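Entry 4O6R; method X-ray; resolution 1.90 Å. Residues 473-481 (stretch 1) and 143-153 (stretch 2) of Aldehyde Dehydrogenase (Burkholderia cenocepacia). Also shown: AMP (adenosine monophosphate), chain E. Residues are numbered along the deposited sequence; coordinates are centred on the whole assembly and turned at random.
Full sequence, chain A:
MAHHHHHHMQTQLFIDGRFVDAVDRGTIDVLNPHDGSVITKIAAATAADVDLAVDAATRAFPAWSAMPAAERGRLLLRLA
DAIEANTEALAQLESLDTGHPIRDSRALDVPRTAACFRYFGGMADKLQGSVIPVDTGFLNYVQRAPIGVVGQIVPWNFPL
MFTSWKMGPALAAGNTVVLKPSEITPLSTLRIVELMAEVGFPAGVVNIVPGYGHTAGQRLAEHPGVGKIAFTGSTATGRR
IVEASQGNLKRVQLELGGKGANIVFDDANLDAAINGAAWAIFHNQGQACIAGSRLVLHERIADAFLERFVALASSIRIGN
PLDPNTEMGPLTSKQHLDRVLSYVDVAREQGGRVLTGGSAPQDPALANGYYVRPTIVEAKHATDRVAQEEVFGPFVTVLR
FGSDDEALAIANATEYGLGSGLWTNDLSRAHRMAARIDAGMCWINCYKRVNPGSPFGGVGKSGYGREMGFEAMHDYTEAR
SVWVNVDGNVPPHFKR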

# COMPACT_ATOMS: atom_id res chain seq x y z
N MET A 473 5.26 3.43 11.62
CA MET A 473 3.88 3.97 11.72
C MET A 473 2.87 2.89 12.00
O MET A 473 1.95 3.08 12.81
CB MET A 473 3.48 4.72 10.46
CG MET A 473 4.30 5.94 10.18
SD MET A 473 4.27 7.16 11.49
CE MET A 473 2.60 7.80 11.36
N HIS A 474 3.03 1.74 11.34
CA HIS A 474 2.14 0.61 11.61
C HIS A 474 2.21 0.15 13.09
O HIS A 474 1.18 -0.09 13.73
CB HIS A 474 2.47 -0.55 10.65
CG HIS A 474 1.52 -1.70 10.72
ND1 HIS A 474 0.38 -1.76 9.95
CD2 HIS A 474 1.54 -2.83 11.46
CE1 HIS A 474 -0.25 -2.90 10.19
NE2 HIS A 474 0.42 -3.56 11.12
N ASP A 475 3.43 0.03 13.61
CA ASP A 475 3.68 -0.45 14.96
C ASP A 475 3.28 0.59 16.02
O ASP A 475 3.24 0.27 17.21
CB ASP A 475 5.19 -0.76 15.19
CG ASP A 475 5.71 -1.96 14.42
OD1 ASP A 475 4.91 -2.79 13.90
OD2 ASP A 475 6.97 -2.08 14.41
N TYR A 476 3.05 1.84 15.62
CA TYR A 476 2.53 2.89 16.53
C TYR A 476 1.05 3.22 16.33
O TYR A 476 0.55 4.20 16.89
CB TYR A 476 3.42 4.16 16.47
CG TYR A 476 4.58 4.00 17.41
CD1 TYR A 476 4.38 4.04 18.78
CD2 TYR A 476 5.89 3.76 16.94
CE1 TYR A 476 5.43 3.88 19.67
CE2 TYR A 476 6.94 3.60 17.83
CZ TYR A 476 6.68 3.66 19.21
OH TYR A 476 7.67 3.49 20.14
N THR A 477 0.34 2.37 15.58
CA THR A 477 -1.10 2.52 15.42
C THR A 477 -1.79 1.18 15.62
O THR A 477 -1.15 0.14 15.75
CB THR A 477 -1.47 3.11 14.03
OG1 THR A 477 -0.87 2.29 13.00
CG2 THR A 477 -0.97 4.53 13.93
N GLU A 478 -3.11 1.22 15.66
CA GLU A 478 -3.91 0.00 15.75
C GLU A 478 -5.03 0.08 14.74
O GLU A 478 -5.55 1.15 14.45
CB GLU A 478 -4.49 -0.20 17.15
CG GLU A 478 -5.45 0.91 17.51
CD GLU A 478 -5.71 1.15 18.99
OE1 GLU A 478 -4.91 0.69 19.85
OE2 GLU A 478 -6.73 1.80 19.29
N ALA A 479 -5.44 -1.08 14.23
CA ALA A 479 -6.53 -1.11 13.28
C ALA A 479 -7.88 -0.94 14.02
O ALA A 479 -8.16 -1.63 15.02
CB ALA A 479 -6.53 -2.42 12.50
N ARG A 480 -8.70 -0.02 13.50
CA ARG A 480 -10.06 0.22 14.01
C ARG A 480 -11.01 -0.02 12.86
O ARG A 480 -11.10 0.79 11.93
CB ARG A 480 -10.22 1.66 14.51
CG ARG A 480 -9.43 2.08 15.74
CD ARG A 480 -9.80 1.20 16.89
NE ARG A 480 -9.51 1.73 18.22
CZ ARG A 480 -10.35 2.39 19.01
NH1 ARG A 480 -11.55 2.78 18.62
NH2 ARG A 480 -9.95 2.70 20.23
N SER A 481 -11.69 -1.16 12.87
CA SER A 481 -12.53 -1.58 11.77
C SER A 481 -13.99 -1.18 12.05
O SER A 481 -14.51 -1.50 13.12
CB SER A 481 -12.44 -3.09 11.61
OG SER A 481 -13.32 -3.57 10.62
P AMP E . 20.27 -1.95 29.53
O1P AMP E . 19.89 -2.77 28.35
O2P AMP E . 19.80 -2.58 30.85
O3P AMP E . 21.73 -1.47 29.48
O5' AMP E . 19.45 -0.52 29.47
C5' AMP E . 19.06 0.32 28.35
C4' AMP E . 17.99 1.32 28.88
O4' AMP E . 17.04 0.59 29.68
C3' AMP E . 18.47 2.45 29.79
O3' AMP E . 17.79 3.74 29.59
C2' AMP E . 18.24 1.87 31.19
O2' AMP E . 18.17 2.80 32.29
C1' AMP E . 16.95 1.06 31.02
N9 AMP E . 16.73 -0.06 32.00
C8 AMP E . 17.67 -0.72 32.75
N7 AMP E . 17.07 -1.66 33.56
C5 AMP E . 15.73 -1.63 33.33
C6 AMP E . 14.51 -2.34 33.81
N6 AMP E . 14.57 -3.31 34.73
N1 AMP E . 13.30 -2.02 33.32
C2 AMP E . 13.19 -1.04 32.40
N3 AMP E . 14.25 -0.34 31.93
C4 AMP E . 15.52 -0.57 32.32
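Stretch 2 143-153: QRAPIGVVGQI

Stretch 2 enters as an extended strand and lies antiparallel beside the strand of stretch 1, the N-to-C directions 135° apart and the axes approaching to 4.3 Å. Two hydrogen-bonded pairs set the register. Q143 faces R480, with Q143 N to R480 O and R480 N to Q143 O both 2.9 Å; A145 faces E478, with A145 N to E478 O 3.0 Å and E478 N to A145 O 2.8 Å. Between them R144 pairs with A479 without backbone hydrogen bonds. The side chains of Q143 and A145 share one face of the sheet with R480 and E478, so A145 CB packs 3.6 Å from R480 CG; R144 and A479 take the other.

R144 covers the most surface. Its chain, m at chi1, chi2 and chi3, folds back over stretch 1 until the guanidinium lies flat on the H474 ring, centres 4.1 Å apart and planes at 19°. The opposite face of the guanidinium meets E478 CA and A479 N. At its edge, R144 NE and NH2 both donate to T477 OG1, each at 3.1 Å, and NH2 adds a weak bond to H474 O, also 3.1 Å. Water 1 accepts from R144 NH2 and donates to T477 O.

After P146 the chain turns through I147 and G148, whose phi/psi of 141/-122 favours glycine, and resumes as a second strand at V149. I147 reaches back to Y476, its CD1 3.8 Å from Y476 C. Water 3 links I147 O to E478 OE1, as water 2 links P146 O to E478 OE2.

Y476 reaches this second strand: its CE1 lies 4.0 Å from V150 CG2, and its OH accepts a hydrogen bond from Q152 NE2 at 3.0 Å. Both V150 and Q152 point toward stretch 1, whereas I153 is out of its reach, with CG2 3.1 Å from AMP O4'.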

# COMPACT_ATOMS: atom_id res chain seq x y z
N GLN A 143 -9.51 2.41 10.08
CA GLN A 143 -8.59 3.49 10.39
C GLN A 143 -7.33 2.95 11.06
O GLN A 143 -7.38 1.96 11.76
CB GLN A 143 -9.25 4.44 11.37
CG GLN A 143 -10.58 5.00 10.91
CD GLN A 143 -10.41 6.35 10.36
OE1 GLN A 143 -9.37 6.67 9.77
NE2 GLN A 143 -11.39 7.19 10.58
N ARG A 144 -6.21 3.67 10.90
CA ARG A 144 -5.03 3.45 11.72
C ARG A 144 -5.03 4.47 12.85
O ARG A 144 -4.56 5.61 12.68
CB ARG A 144 -3.76 3.58 10.87
CG ARG A 144 -3.71 2.58 9.71
CD ARG A 144 -3.79 1.11 10.13
NE ARG A 144 -2.79 0.76 11.17
CZ ARG A 144 -2.62 -0.46 11.67
NH1 ARG A 144 -3.34 -1.50 11.22
NH2 ARG A 144 -1.71 -0.68 12.63
N ALA A 145 -5.55 4.08 14.01
CA ALA A 145 -5.67 5.02 15.14
C ALA A 145 -4.41 4.91 16.02
O ALA A 145 -3.78 3.87 16.05
CB ALA A 145 -6.90 4.70 15.96
N PRO A 146 -4.05 5.99 16.73
CA PRO A 146 -2.94 5.87 17.66
C PRO A 146 -3.27 4.92 18.80
O PRO A 146 -4.44 4.65 19.08
CB PRO A 146 -2.76 7.29 18.19
CG PRO A 146 -3.98 8.03 17.84
CD PRO A 146 -4.67 7.32 16.74
N ILE A 147 -2.24 4.45 19.47
CA ILE A 147 -2.40 3.52 20.59
C ILE A 147 -2.85 4.24 21.84
O ILE A 147 -3.77 3.77 22.53
CB ILE A 147 -1.09 2.75 20.83
CG1 ILE A 147 -0.82 1.86 19.61
CG2 ILE A 147 -1.17 1.94 22.12
CD1 ILE A 147 0.58 1.31 19.57
N GLY A 148 -2.23 5.39 22.12
CA GLY A 148 -2.54 6.18 23.28
C GLY A 148 -1.27 6.76 23.85
O GLY A 148 -0.58 7.51 23.18
N VAL A 149 -0.99 6.45 25.12
CA VAL A 149 0.27 6.86 25.76
C VAL A 149 1.29 5.74 25.54
O VAL A 149 1.03 4.56 25.82
CB VAL A 149 0.12 7.08 27.29
CG1 VAL A 149 1.45 7.50 27.93
CG2 VAL A 149 -0.91 8.16 27.56
N VAL A 150 2.43 6.12 24.99
CA VAL A 150 3.48 5.14 24.72
C VAL A 150 4.70 5.46 25.56
O VAL A 150 5.05 6.63 25.74
CB VAL A 150 3.82 5.02 23.23
CG1 VAL A 150 2.58 4.57 22.44
CG2 VAL A 150 4.36 6.31 22.66
N GLY A 151 5.32 4.40 26.07
CA GLY A 151 6.49 4.52 26.90
C GLY A 151 7.70 4.11 26.09
O GLY A 151 7.62 3.12 25.33
N GLN A 152 8.79 4.83 26.25
CA GLN A 152 10.00 4.58 25.46
C GLN A 152 11.22 4.64 26.35
O GLN A 152 11.45 5.62 27.04
CB GLN A 152 10.10 5.57 24.30
CG GLN A 152 8.82 5.64 23.47
CD GLN A 152 8.88 6.62 22.31
OE1 GLN A 152 9.34 7.75 22.46
NE2 GLN A 152 8.41 6.18 21.15
N ILE A 153 12.05 3.60 26.27
CA ILE A 153 13.27 3.49 27.07
C ILE A 153 14.43 3.35 26.10
O ILE A 153 14.43 2.45 25.28
CB ILE A 153 13.19 2.28 28.03
CG1 ILE A 153 12.08 2.49 29.05
CG2 ILE A 153 14.52 2.09 28.77
CD1 ILE A 153 11.66 1.28 29.82
O HOH W 1 -0.63 -2.63 14.35
O HOH W 2 -6.92 4.40 20.19
O HOH W 3 -5.40 1.60 22.19
O HOH W 4 6.19 2.43 22.82